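Local coordinates for protein succinylglutamate desuccinylase/aspartoacylase (Shewanella frigidimarina, PDB 3LWU) that binds a zinc ion and is probably a hydrolase of the succinylglutamate desuccinylase/aspartoacylase family, acting on ester bonds, at residues A136-L141 against F147-S152; P217-I222 against F386-S391; Q240-A245 against S253-A258; K311-P316 against Q353-P358. All blocks are in the same frame, centred on the assembly; numbering follows the deposited sequence.

Contact 1: residues A136-L141 against F147-S152; sequences AEHQHL and FCAYRS
Ala149 offers a single methyl group to two side chains of the segment before it, and this small target carries the whole contact. The Leu141 branch CD1 reaches the Ala149 CB at 4.0 Å, while the His138 ring comes up obliquely, its CD2 lying 4.2 Å from the same Ala149 CB. Leu141 turns its CG beside the backbone N and away from the carbonyl carbon (chi1 -64°), which sends CD1 across to the helix.

The second shell explains why these two residues are where they are. His138 and Leu141 are the first and last residues of a type I beta turn, closed by the bond from Leu141 N to His138 O at 3.1 Å. The His138 ring is held from behind, since its ND1 is hydrogen-bonded to the Trp134 O and its plane stacks on the Trp134 indole, which also touches Ala149. Two further side chains fold back onto the backbone before the turn: Gln139 NE2 hydrogen-bonds to the Ala136 O at 3.3 Å, in the carbonyl plane, and His140 NE2 to the Glu137 O at 3.1 Å, tilted 34° from its carbonyl plane. From outside the turn, Arg250 hydrogen-bonds to the carbonyl oxygens of Gln139 and Leu141.

The arrangement is a short surface connection between two consecutive helices, 131-138 and 143-160, whose type I turn meets the Ala149 methyl lightly.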
loop_
_atom_site.group_PDB
_atom_site.type_symbol
_atom_site.label_atom_id
_atom_site.label_comp_id
_atom_site.label_asym_id
_atom_site.label_seq_id
_atom_site.Cartn_x
_atom_site.Cartn_y
_atom_site.Cartn_z
ATOM N N ALA A 136 6.980 -33.090 -37.044
ATOM C CA ALA A 136 7.354 -33.497 -38.400
ATOM C C ALA A 136 8.859 -33.350 -38.636
ATOM O O ALA A 136 9.472 -34.232 -39.232
ATOM C CB ALA A 136 6.531 -32.711 -39.465
ATOM N N GLU A 137 9.456 -32.275 -38.115
ATOM C CA GLU A 137 10.904 -32.026 -38.276
ATOM C C GLU A 137 11.795 -32.904 -37.388
ATOM O O GLU A 137 13.009 -32.977 -37.590
ATOM C CB GLU A 137 11.228 -30.546 -38.002
ATOM C CG GLU A 137 11.276 -29.679 -39.265
ATOM C CD GLU A 137 10.929 -28.221 -39.000
ATOM O OE1 GLU A 137 11.501 -27.622 -38.051
ATOM O OE2 GLU A 137 10.075 -27.679 -39.746
ATOM N N HIS A 138 11.208 -33.549 -36.387
ATOM C CA HIS A 138 12.006 -34.298 -35.406
ATOM C C HIS A 138 11.530 -35.744 -35.139
ATOM O O HIS A 138 12.105 -36.419 -34.299
ATOM C CB HIS A 138 12.068 -33.525 -34.089
ATOM C CG HIS A 138 12.666 -32.149 -34.192
ATOM N ND1 HIS A 138 11.906 -31.024 -34.437
ATOM C CD2 HIS A 138 13.938 -31.713 -34.026
ATOM C CE1 HIS A 138 12.685 -29.957 -34.426
ATOM N NE2 HIS A 138 13.921 -30.346 -34.182
ATOM N N GLN A 139 10.528 -36.222 -35.882
ATOM C CA GLN A 139 9.952 -37.576 -35.688
ATOM C C GLN A 139 10.971 -38.713 -35.860
ATOM O O GLN A 139 10.852 -39.764 -35.232
ATOM C CB GLN A 139 8.747 -37.811 -36.631
ATOM C CG GLN A 139 9.113 -38.158 -38.104
ATOM C CD GLN A 139 7.920 -38.034 -39.095
ATOM O OE1 GLN A 139 7.463 -39.029 -39.640
ATOM N NE2 GLN A 139 7.436 -36.807 -39.331
ATOM N N HIS A 140 11.959 -38.497 -36.720
ATOM C CA HIS A 140 13.008 -39.501 -37.010
ATOM C C HIS A 140 13.901 -39.818 -35.794
ATOM O O HIS A 140 14.550 -40.865 -35.758
ATOM C CB HIS A 140 13.896 -39.009 -38.167
ATOM C CG HIS A 140 14.456 -37.631 -37.938
ATOM N ND1 HIS A 140 15.663 -37.410 -37.304
ATOM C CD2 HIS A 140 13.938 -36.402 -38.204
ATOM C CE1 HIS A 140 15.879 -36.105 -37.221
ATOM N NE2 HIS A 140 14.843 -35.473 -37.748
ATOM N N LEU A 141 13.964 -38.895 -34.834
ATOM C CA LEU A 141 14.743 -39.085 -33.603
ATOM C C LEU A 141 14.125 -40.188 -32.715
ATOM O O LEU A 141 12.913 -40.414 -32.765
ATOM C CB LEU A 141 14.811 -37.764 -32.814
ATOM C CG LEU A 141 15.522 -36.533 -33.420
ATOM C CD1 LEU A 141 15.442 -35.342 -32.418
ATOM C CD2 LEU A 141 16.980 -36.822 -33.836
ATOM N N PHE A 147 12.950 -36.001 -26.914
ATOM C CA PHE A 147 12.804 -35.278 -25.651
ATOM C C PHE A 147 13.954 -34.282 -25.420
ATOM O O PHE A 147 13.699 -33.133 -25.000
ATOM C CB PHE A 147 12.634 -36.223 -24.441
ATOM C CG PHE A 147 11.494 -37.245 -24.585
ATOM C CD1 PHE A 147 10.396 -37.009 -25.422
ATOM C CD2 PHE A 147 11.529 -38.446 -23.861
ATOM C CE1 PHE A 147 9.369 -37.954 -25.542
ATOM C CE2 PHE A 147 10.496 -39.396 -23.978
ATOM C CZ PHE A 147 9.416 -39.142 -24.822
ATOM N N CYS A 148 15.189 -34.679 -25.719
ATOM C CA CYS A 148 16.329 -33.766 -25.578
ATOM C C CYS A 148 16.220 -32.556 -26.498
ATOM O O CYS A 148 16.441 -31.417 -26.066
ATOM C CB CYS A 148 17.641 -34.486 -25.853
ATOM S SG CYS A 148 19.076 -33.402 -25.805
ATOM N N ALA A 149 15.869 -32.773 -27.772
ATOM C CA ALA A 149 15.686 -31.632 -28.694
ATOM C C ALA A 149 14.587 -30.682 -28.219
ATOM O O ALA A 149 14.744 -29.456 -28.218
ATOM C CB ALA A 149 15.379 -32.101 -30.092
ATOM N N TYR A 150 13.473 -31.264 -27.801
ATOM C CA TYR A 150 12.328 -30.506 -27.340
ATOM C C TYR A 150 12.664 -29.665 -26.124
ATOM O O TYR A 150 12.203 -28.556 -26.033
ATOM C CB TYR A 150 11.168 -31.439 -27.003
ATOM C CG TYR A 150 9.796 -30.804 -26.999
ATOM C CD1 TYR A 150 9.209 -30.386 -28.182
ATOM C CD2 TYR A 150 9.056 -30.694 -25.833
ATOM C CE1 TYR A 150 7.931 -29.812 -28.205
ATOM C CE2 TYR A 150 7.766 -30.124 -25.844
ATOM C CZ TYR A 150 7.226 -29.688 -27.035
ATOM O OH TYR A 150 5.974 -29.161 -27.087
ATOM N N ARG A 151 13.445 -30.198 -25.197
ATOM C CA ARG A 151 13.864 -29.460 -24.013
ATOM C C ARG A 151 14.785 -28.300 -24.382
ATOM O O ARG A 151 14.628 -27.194 -23.838
ATOM C CB ARG A 151 14.538 -30.381 -22.971
ATOM C CG ARG A 151 15.261 -29.679 -21.845
ATOM C CD ARG A 151 15.705 -30.673 -20.753
ATOM N NE ARG A 151 14.566 -31.142 -19.940
ATOM C CZ ARG A 151 13.969 -32.338 -20.059
ATOM N NH1 ARG A 151 14.395 -33.227 -20.941
ATOM N NH2 ARG A 151 12.931 -32.653 -19.279
ATOM N N SER A 152 15.743 -28.536 -25.280
ATOM C CA SER A 152 16.603 -27.432 -25.759
ATOM C C SER A 152 15.796 -26.285 -26.330
ATOM O O SER A 152 16.154 -25.132 -26.116
ATOM C CB SER A 152 17.563 -27.866 -26.845
ATOM O OG SER A 152 18.285 -28.981 -26.392
#

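Contact 2: residues P217-I222 against F386-S391; sequences PYTLII and FPLQPS
The chain's last strand, 386-387, and the tail after it reach side chains over the intervening strand 303-306 to strand 218-222 of the catalytic domain. Two separate meetings make the contact, both from the face of the strand that carries Thr219 and Ile221. The tip of Ile221, CD1, comes to the edge of the Phe386 ring, near its plane, with Phe386 CZ 3.9 Å away and the two side chains crossing at about a right angle. Phe386 has its CG between the backbone N and the carbonyl carbon (chi1 47°), and although its CB leads away from the strand, the far end of the ring swings back to Ile221. Further along, Leu388 points at the strand and sets CD1 at 3.9 Å from Thr219 OG1, an apolar methyl against a hydroxyl, again nearly perpendicular.

Strand 218-222 runs parallel to strand 196-204 and to strand 303-306, and the latter pairs antiparallel with strand 386-387, so one strand separates the two partners. Ala211, from a loop, touches both Thr219 and Leu388, while Leu201 and Cys203 of strand 196-204 touch Thr219.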
loop_
_atom_site.group_PDB
_atom_site.type_symbol
_atom_site.label_atom_id
_atom_site.label_comp_id
_atom_site.label_asym_id
_atom_site.label_seq_id
_atom_site.Cartn_x
_atom_site.Cartn_y
_atom_site.Cartn_z
ATOM N N PRO A 217 -2.936 -34.166 2.298
ATOM C CA PRO A 217 -4.248 -34.812 2.356
ATOM C C PRO A 217 -5.168 -34.518 1.168
ATOM O O PRO A 217 -5.936 -35.389 0.782
ATOM C CB PRO A 217 -4.852 -34.274 3.652
ATOM C CG PRO A 217 -3.687 -33.779 4.440
ATOM C CD PRO A 217 -2.737 -33.253 3.437
ATOM N N TYR A 218 -5.087 -33.332 0.580
ATOM C CA TYR A 218 -6.011 -32.955 -0.469
ATOM C C TYR A 218 -5.304 -32.530 -1.740
ATOM O O TYR A 218 -4.485 -31.617 -1.733
ATOM C CB TYR A 218 -6.982 -31.849 0.019
ATOM C CG TYR A 218 -7.781 -32.275 1.203
ATOM C CD1 TYR A 218 -8.872 -33.105 1.045
ATOM C CD2 TYR A 218 -7.420 -31.903 2.500
ATOM C CE1 TYR A 218 -9.598 -33.548 2.128
ATOM C CE2 TYR A 218 -8.146 -32.386 3.612
ATOM C CZ TYR A 218 -9.220 -33.187 3.404
ATOM O OH TYR A 218 -9.980 -33.665 4.450
ATOM N N THR A 219 -5.692 -33.173 -2.839
ATOM C CA THR A 219 -5.168 -32.919 -4.173
ATOM C C THR A 219 -6.259 -32.424 -5.145
ATOM O O THR A 219 -7.333 -33.013 -5.252
ATOM C CB THR A 219 -4.607 -34.225 -4.777
ATOM O OG1 THR A 219 -3.559 -34.711 -3.942
ATOM C CG2 THR A 219 -4.079 -34.002 -6.194
ATOM N N LEU A 220 -5.941 -31.356 -5.864
ATOM C CA LEU A 220 -6.752 -30.855 -6.958
ATOM C C LEU A 220 -6.201 -31.406 -8.279
ATOM O O LEU A 220 -5.025 -31.228 -8.592
ATOM C CB LEU A 220 -6.707 -29.327 -6.986
ATOM C CG LEU A 220 -7.380 -28.736 -5.754
ATOM C CD1 LEU A 220 -6.810 -27.380 -5.383
ATOM C CD2 LEU A 220 -8.864 -28.684 -5.959
ATOM N N ILE A 221 -7.053 -32.065 -9.045
ATOM C CA ILE A 221 -6.652 -32.691 -10.285
ATOM C C ILE A 221 -6.919 -31.701 -11.370
ATOM O O ILE A 221 -8.061 -31.378 -11.621
ATOM C CB ILE A 221 -7.455 -33.993 -10.555
ATOM C CG1 ILE A 221 -7.363 -34.920 -9.336
ATOM C CG2 ILE A 221 -6.917 -34.674 -11.776
ATOM C CD1 ILE A 221 -8.227 -36.181 -9.411
ATOM N N ILE A 222 -5.869 -31.206 -12.011
ATOM C CA ILE A 222 -6.008 -30.149 -12.999
ATOM C C ILE A 222 -5.901 -30.692 -14.451
ATOM O O ILE A 222 -5.222 -31.681 -14.704
ATOM C CB ILE A 222 -5.031 -28.989 -12.720
ATOM C CG1 ILE A 222 -3.580 -29.366 -13.005
ATOM C CG2 ILE A 222 -5.149 -28.539 -11.242
ATOM C CD1 ILE A 222 -2.581 -28.239 -12.699
ATOM N N PHE A 386 -13.380 -37.326 -3.139
ATOM C CA PHE A 386 -13.265 -38.783 -3.096
ATOM C C PHE A 386 -11.871 -39.217 -2.629
ATOM O O PHE A 386 -10.910 -38.467 -2.782
ATOM C CB PHE A 386 -13.546 -39.366 -4.488
ATOM C CG PHE A 386 -12.811 -38.670 -5.605
ATOM C CD1 PHE A 386 -11.502 -39.008 -5.913
ATOM C CD2 PHE A 386 -13.435 -37.690 -6.360
ATOM C CE1 PHE A 386 -10.825 -38.371 -6.954
ATOM C CE2 PHE A 386 -12.776 -37.059 -7.412
ATOM C CZ PHE A 386 -11.459 -37.391 -7.700
ATOM N N PRO A 387 -11.753 -40.428 -2.052
ATOM C CA PRO A 387 -10.423 -40.954 -1.725
ATOM C C PRO A 387 -9.588 -41.182 -2.985
ATOM O O PRO A 387 -10.112 -41.643 -3.978
ATOM C CB PRO A 387 -10.728 -42.294 -1.032
ATOM C CG PRO A 387 -12.179 -42.194 -0.609
ATOM C CD PRO A 387 -12.817 -41.393 -1.702
ATOM N N LEU A 388 -8.311 -40.811 -2.938
ATOM C CA LEU A 388 -7.379 -41.020 -4.050
ATOM C C LEU A 388 -7.071 -42.486 -4.158
ATOM O O LEU A 388 -6.906 -43.024 -5.261
ATOM C CB LEU A 388 -6.023 -40.325 -3.799
ATOM C CG LEU A 388 -5.803 -38.855 -4.140
ATOM C CD1 LEU A 388 -4.306 -38.511 -3.985
ATOM C CD2 LEU A 388 -6.297 -38.538 -5.542
ATOM N N GLN A 389 -6.980 -43.115 -2.992
ATOM C CA GLN A 389 -6.355 -44.422 -2.847
ATOM C C GLN A 389 -7.259 -45.364 -2.049
ATOM O O GLN A 389 -6.804 -45.999 -1.084
ATOM C CB GLN A 389 -4.993 -44.231 -2.144
ATOM C CG GLN A 389 -3.780 -44.428 -3.039
ATOM C CD GLN A 389 -3.165 -45.782 -2.838
ATOM O OE1 GLN A 389 -2.140 -45.907 -2.166
ATOM N NE2 GLN A 389 -3.804 -46.820 -3.386
ATOM N N PRO A 390 -8.528 -45.505 -2.485
ATOM C CA PRO A 390 -9.568 -46.111 -1.643
ATOM C C PRO A 390 -9.109 -47.433 -1.058
ATOM O O PRO A 390 -8.597 -48.265 -1.801
ATOM C CB PRO A 390 -10.736 -46.336 -2.616
ATOM C CG PRO A 390 -10.426 -45.491 -3.813
ATOM C CD PRO A 390 -8.941 -45.478 -3.902
ATOM N N SER A 391 -9.272 -47.589 0.259
ATOM C CA SER A 391 -8.818 -48.780 0.992
ATOM C C SER A 391 -9.658 -49.024 2.254
ATOM O O SER A 391 -9.974 -48.070 2.981
ATOM C CB SER A 391 -7.343 -48.626 1.389
ATOM O OG SER A 391 -6.809 -49.872 1.817
ATOM O OXT SER A 391 -10.019 -50.161 2.578
#

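Contact 3: residues Q240-A245 against S253-A258; sequences QLTEYA and SVPVSA
Thr242 does all the touching from the helix, and three consecutive residues of the loop take it up, tightly in the middle and barely at the start. The close part lies around its hydroxyl: OG1 sits 3.6 Å from Val254 CA and 3.7 Å from Pro255 CD, and the Val254 branch CG2 approaches the same OG1 to 3.8 Å. Val254 crosses Thr242 at about a right angle, whereas Thr242 and Pro255 run past one another in opposing senses. The hydroxyl is nonetheless satisfied within its own helix, bonded to the Trp238 O one turn back; its first torsion sets OG1 beside the backbone N (chi1 -51°), in reach of that carbonyl, and puts CG2 anti to the backbone N, near Val254 and Ser253.

This is a helix followed by a return loop into a strand: after helix 230-247 the chain comes back through 253-256 to enter strand 257-263, and Trp238 on the helix touches Val254, Pro255 and Val256. A valine in place of Thr242 would probably leave the Trp238 carbonyl without its side-chain partner and lose the small polar atom that fits against Val254 CA and Pro255 CD.

The looser side is that of Ser253, an exposed residue whose CB points away from the helix; Thr242 CG2 approaches its backbone C no nearer than 4.3 Å. Phe252, just before it, packs on Thr242 and Ala245.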
loop_
_atom_site.group_PDB
_atom_site.type_symbol
_atom_site.label_atom_id
_atom_site.label_comp_id
_atom_site.label_asym_id
_atom_site.label_seq_id
_atom_site.Cartn_x
_atom_site.Cartn_y
_atom_site.Cartn_z
ATOM N N GLN A 240 1.070 -31.613 -24.494
ATOM C CA GLN A 240 0.706 -31.394 -25.900
ATOM C C GLN A 240 1.481 -32.322 -26.817
ATOM O O GLN A 240 0.879 -32.961 -27.683
ATOM C CB GLN A 240 0.972 -29.955 -26.351
ATOM C CG GLN A 240 0.015 -28.907 -25.841
ATOM C CD GLN A 240 0.677 -27.505 -25.829
ATOM O OE1 GLN A 240 1.566 -27.217 -26.665
ATOM N NE2 GLN A 240 0.279 -26.650 -24.859
ATOM N N LEU A 241 2.802 -32.393 -26.628
ATOM C CA LEU A 241 3.660 -33.229 -27.483
ATOM C C LEU A 241 3.214 -34.678 -27.399
ATOM O O LEU A 241 3.053 -35.339 -28.412
ATOM C CB LEU A 241 5.126 -33.115 -27.093
ATOM C CG LEU A 241 6.133 -34.034 -27.784
ATOM C CD1 LEU A 241 6.149 -33.852 -29.289
ATOM C CD2 LEU A 241 7.518 -33.774 -27.230
ATOM N N THR A 242 2.993 -35.160 -26.187
ATOM C CA THR A 242 2.600 -36.548 -25.971
ATOM C C THR A 242 1.235 -36.907 -26.612
ATOM O O THR A 242 1.136 -37.929 -27.300
ATOM C CB THR A 242 2.549 -36.892 -24.461
ATOM O OG1 THR A 242 3.774 -36.499 -23.828
ATOM C CG2 THR A 242 2.314 -38.391 -24.265
ATOM N N GLU A 243 0.196 -36.104 -26.352
ATOM C CA GLU A 243 -1.119 -36.337 -26.966
ATOM C C GLU A 243 -0.973 -36.311 -28.479
ATOM O O GLU A 243 -1.527 -37.190 -29.183
ATOM C CB GLU A 243 -2.170 -35.307 -26.520
ATOM C CG GLU A 243 -2.637 -35.484 -25.067
ATOM C CD GLU A 243 -3.328 -34.246 -24.502
ATOM O OE1 GLU A 243 -3.851 -33.434 -25.295
ATOM O OE2 GLU A 243 -3.338 -34.064 -23.256
ATOM N N TYR A 244 -0.209 -35.348 -29.000
ATOM C CA TYR A 244 0.013 -35.335 -30.445
ATOM C C TYR A 244 0.720 -36.601 -30.918
ATOM O O TYR A 244 0.221 -37.260 -31.828
ATOM C CB TYR A 244 0.737 -34.086 -30.967
ATOM C CG TYR A 244 0.813 -34.113 -32.494
ATOM C CD1 TYR A 244 -0.293 -33.751 -33.278
ATOM C CD2 TYR A 244 1.972 -34.532 -33.146
ATOM C CE1 TYR A 244 -0.242 -33.812 -34.700
ATOM C CE2 TYR A 244 2.039 -34.589 -34.530
ATOM C CZ TYR A 244 0.935 -34.228 -35.305
ATOM O OH TYR A 244 1.045 -34.294 -36.681
ATOM N N ALA A 245 1.844 -36.962 -30.316
ATOM C CA ALA A 245 2.560 -38.184 -30.747
ATOM C C ALA A 245 1.653 -39.424 -30.720
ATOM O O ALA A 245 1.630 -40.195 -31.686
ATOM C CB ALA A 245 3.799 -38.426 -29.926
ATOM N N SER A 253 4.673 -42.075 -22.195
ATOM C CA SER A 253 4.059 -41.275 -21.133
ATOM C C SER A 253 4.718 -39.891 -21.044
ATOM O O SER A 253 5.870 -39.700 -21.460
ATOM C CB SER A 253 4.134 -42.016 -19.802
ATOM O OG SER A 253 5.451 -42.464 -19.579
ATOM N N VAL A 254 3.982 -38.924 -20.499
ATOM C CA VAL A 254 4.450 -37.552 -20.500
ATOM C C VAL A 254 5.827 -37.540 -19.793
ATOM O O VAL A 254 5.944 -38.015 -18.670
ATOM C CB VAL A 254 3.441 -36.603 -19.848
ATOM C CG1 VAL A 254 3.923 -35.154 -19.972
ATOM C CG2 VAL A 254 2.047 -36.774 -20.496
ATOM N N PRO A 255 6.882 -37.069 -20.480
ATOM C CA PRO A 255 8.247 -37.134 -19.933
ATOM C C PRO A 255 8.529 -36.199 -18.746
ATOM O O PRO A 255 9.512 -36.380 -18.069
ATOM C CB PRO A 255 9.124 -36.700 -21.118
ATOM C CG PRO A 255 8.240 -36.794 -22.321
ATOM C CD PRO A 255 6.870 -36.494 -21.835
ATOM N N VAL A 256 7.695 -35.196 -18.512
ATOM C CA VAL A 256 7.937 -34.270 -17.415
ATOM C C VAL A 256 6.778 -34.364 -16.434
ATOM O O VAL A 256 5.639 -34.660 -16.824
ATOM C CB VAL A 256 8.180 -32.837 -17.961
ATOM C CG1 VAL A 256 8.124 -31.806 -16.887
ATOM C CG2 VAL A 256 9.557 -32.784 -18.672
ATOM N N SER A 257 7.111 -34.183 -15.162
ATOM C CA SER A 257 6.145 -34.071 -14.081
ATOM C C SER A 257 6.276 -32.690 -13.460
ATOM O O SER A 257 7.387 -32.261 -13.188
ATOM C CB SER A 257 6.432 -35.143 -13.008
ATOM O OG SER A 257 6.057 -36.429 -13.486
ATOM N N ALA A 258 5.155 -32.009 -13.205
ATOM C CA ALA A 258 5.168 -30.721 -12.467
ATOM C C ALA A 258 4.026 -30.675 -11.463
ATOM O O ALA A 258 2.916 -31.138 -11.755
ATOM C CB ALA A 258 5.092 -29.560 -13.415
#

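Contact 4: residues K311-P316 against Q353-P358; sequences KKFHAP and QAISLP. With SO4 (sulfate ion), chain D.
Phe313 supplies most of the apolar part of the contact, with two partners on the facing segment. Over one face of its ring lies Leu357 CD2, a CH-pi contact 4.0 Å from the ring centroid and 29° off the normal, while the Phe313 CZ end meets Ile355 CG2 at 3.7 Å, obliquely. Its CG, anti to the backbone N (chi1 -173°), carries the ring across. Pro316 CG and Ile355 CD1, 4.3 Å apart, add a looser apolar touch at the exposed Pro316.

The polar interactions of segment 311-316 lead outside the contact. His314 NE2 gives a hydrogen bond of 2.8 Å to O2 of a sulfate ion, probably from the crystallisation liquor, in the plane of the ring, and its ND1 bonds to the Phe166 O of a second subunit. Replacing His314 by a leucine would probably cost the sulfate and that carbonyl this shared donor ring. Lys312, bent at its outer torsions, lies beside the sulfate through CD and CE and forms a salt bridge to Glu377.

Strand 310-314 pairs with strand 377-382, whose Leu378 touches Phe313; strand 336-341 lends Leu337 to Phe313 and Val338 and Ile340 to Ile355, and Phe166 of the second subunit meets the Phe313 ring edge-to-face.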
loop_
_atom_site.group_PDB
_atom_site.type_symbol
_atom_site.label_atom_id
_atom_site.label_comp_id
_atom_site.label_asym_id
_atom_site.label_seq_id
_atom_site.Cartn_x
_atom_site.Cartn_y
_atom_site.Cartn_z
ATOM N N LYS A 311 -14.288 -24.572 -5.370
ATOM C CA LYS A 311 -15.153 -23.387 -5.536
ATOM C C LYS A 311 -14.794 -22.285 -4.594
ATOM O O LYS A 311 -14.473 -22.520 -3.426
ATOM C CB LYS A 311 -16.637 -23.749 -5.284
ATOM C CG LYS A 311 -17.282 -24.689 -6.337
ATOM C CD LYS A 311 -17.568 -23.940 -7.657
ATOM C CE LYS A 311 -18.787 -24.505 -8.386
ATOM N NZ LYS A 311 -18.416 -25.750 -9.126
ATOM N N LYS A 312 -14.898 -21.056 -5.089
ATOM C CA LYS A 312 -14.676 -19.882 -4.276
ATOM C C LYS A 312 -15.995 -19.367 -3.723
ATOM O O LYS A 312 -16.901 -19.034 -4.468
ATOM C CB LYS A 312 -14.078 -18.776 -5.106
ATOM C CG LYS A 312 -12.773 -19.080 -5.778
ATOM C CD LYS A 312 -12.174 -17.803 -6.469
ATOM C CE LYS A 312 -11.958 -16.650 -5.484
ATOM N NZ LYS A 312 -10.873 -16.941 -4.526
ATOM N N PHE A 313 -16.095 -19.268 -2.414
ATOM C CA PHE A 313 -17.275 -18.661 -1.793
ATOM C C PHE A 313 -16.983 -17.197 -1.450
ATOM O O PHE A 313 -16.090 -16.923 -0.630
ATOM C CB PHE A 313 -17.716 -19.439 -0.537
ATOM C CG PHE A 313 -19.029 -18.953 0.045
ATOM C CD1 PHE A 313 -20.228 -19.280 -0.543
ATOM C CD2 PHE A 313 -19.057 -18.153 1.167
ATOM C CE1 PHE A 313 -21.450 -18.825 -0.004
ATOM C CE2 PHE A 313 -20.280 -17.694 1.709
ATOM C CZ PHE A 313 -21.458 -18.016 1.119
ATOM N N HIS A 314 -17.740 -16.284 -2.065
ATOM C CA HIS A 314 -17.597 -14.830 -1.852
ATOM C C HIS A 314 -18.577 -14.354 -0.800
ATOM O O HIS A 314 -19.678 -14.879 -0.694
ATOM C CB HIS A 314 -17.841 -14.063 -3.153
ATOM C CG HIS A 314 -16.894 -14.442 -4.251
ATOM N ND1 HIS A 314 -17.197 -15.397 -5.191
ATOM C CD2 HIS A 314 -15.637 -14.022 -4.533
ATOM C CE1 HIS A 314 -16.185 -15.531 -6.030
ATOM N NE2 HIS A 314 -15.225 -14.709 -5.659
ATOM N N ALA A 315 -18.155 -13.383 0.008
ATOM C CA ALA A 315 -19.018 -12.806 1.009
ATOM C C ALA A 315 -20.325 -12.342 0.376
ATOM O O ALA A 315 -20.312 -11.536 -0.534
ATOM C CB ALA A 315 -18.290 -11.624 1.787
ATOM N N PRO A 316 -21.469 -12.827 0.876
ATOM C CA PRO A 316 -22.744 -12.376 0.297
ATOM C C PRO A 316 -23.100 -10.964 0.778
ATOM O O PRO A 316 -23.911 -10.305 0.174
ATOM C CB PRO A 316 -23.761 -13.420 0.813
ATOM C CG PRO A 316 -23.162 -13.805 2.165
ATOM C CD PRO A 316 -21.663 -13.798 1.963
ATOM N N GLN A 353 -25.303 -13.362 11.820
ATOM C CA GLN A 353 -25.906 -14.264 10.848
ATOM C C GLN A 353 -24.936 -15.412 10.600
ATOM O O GLN A 353 -23.764 -15.174 10.251
ATOM C CB GLN A 353 -26.242 -13.490 9.542
ATOM C CG GLN A 353 -26.837 -14.359 8.422
ATOM C CD GLN A 353 -27.084 -13.610 7.060
ATOM O OE1 GLN A 353 -26.383 -12.658 6.691
ATOM N NE2 GLN A 353 -28.083 -14.070 6.333
ATOM N N ALA A 354 -25.432 -16.642 10.789
ATOM C CA ALA A 354 -24.713 -17.870 10.438
ATOM C C ALA A 354 -24.861 -18.084 8.956
ATOM O O ALA A 354 -25.957 -17.962 8.455
ATOM C CB ALA A 354 -25.306 -19.107 11.211
ATOM N N ILE A 355 -23.781 -18.375 8.251
ATOM C CA ILE A 355 -23.854 -18.653 6.821
ATOM C C ILE A 355 -23.412 -20.099 6.621
ATOM O O ILE A 355 -22.320 -20.457 7.077
ATOM C CB ILE A 355 -22.892 -17.756 5.975
ATOM C CG1 ILE A 355 -23.213 -16.274 6.130
ATOM C CG2 ILE A 355 -22.984 -18.139 4.466
ATOM C CD1 ILE A 355 -24.600 -15.901 5.640
ATOM N N SER A 356 -24.229 -20.924 5.948
ATOM C CA SER A 356 -23.832 -22.294 5.607
ATOM C C SER A 356 -23.916 -22.537 4.105
ATOM O O SER A 356 -24.366 -21.670 3.371
ATOM C CB SER A 356 -24.715 -23.304 6.332
ATOM O OG SER A 356 -26.068 -23.118 5.977
ATOM N N LEU A 357 -23.475 -23.713 3.654
ATOM C CA LEU A 357 -23.487 -24.070 2.223
ATOM C C LEU A 357 -24.522 -25.145 1.977
ATOM O O LEU A 357 -24.818 -25.933 2.877
ATOM C CB LEU A 357 -22.120 -24.588 1.773
ATOM C CG LEU A 357 -21.019 -23.543 1.894
ATOM C CD1 LEU A 357 -19.680 -24.049 1.376
ATOM C CD2 LEU A 357 -21.423 -22.226 1.174
ATOM N N PRO A 358 -25.074 -25.194 0.753
ATOM C CA PRO A 358 -26.128 -26.194 0.446
ATOM C C PRO A 358 -25.640 -27.627 0.117
ATOM O O PRO A 358 -26.463 -28.531 0.023
ATOM C CB PRO A 358 -26.858 -25.586 -0.765
ATOM C CG PRO A 358 -25.757 -24.729 -1.452
ATOM C CD PRO A 358 -24.948 -24.154 -0.288
HETATM S S SO4 D . -13.077 -14.441 -8.882
HETATM O O1 SO4 D . -12.188 -15.598 -9.070
HETATM O O2 SO4 D . -13.198 -14.147 -7.444
HETATM O O3 SO4 D . -12.536 -13.279 -9.607
HETATM O O4 SO4 D . -14.389 -14.789 -9.434
#

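The four contacts illustrate how the same apolar chemistry shifts with its place in the fold. Contact 1 is a surface corner; the other three are partly buried. Contacts 1 and 3 are neighbours, 13 Å apart between centres: Phe147 packs on Pro255 and Tyr150 on Leu241, so helix 143-160 touches both the helix and the loop of contact 3. Contacts 2 and 4, built from strand or tail, have centres about 17 Å and 26 Å from the chain's centre. Contact 3 turns on one threonine hydroxyl bonded within its own helix; contact 2 also sets a hydroxyl against a methyl. Contact 4 uses a ring face, contact 2 a ring edge, and contact 4 alone reaches another subunit.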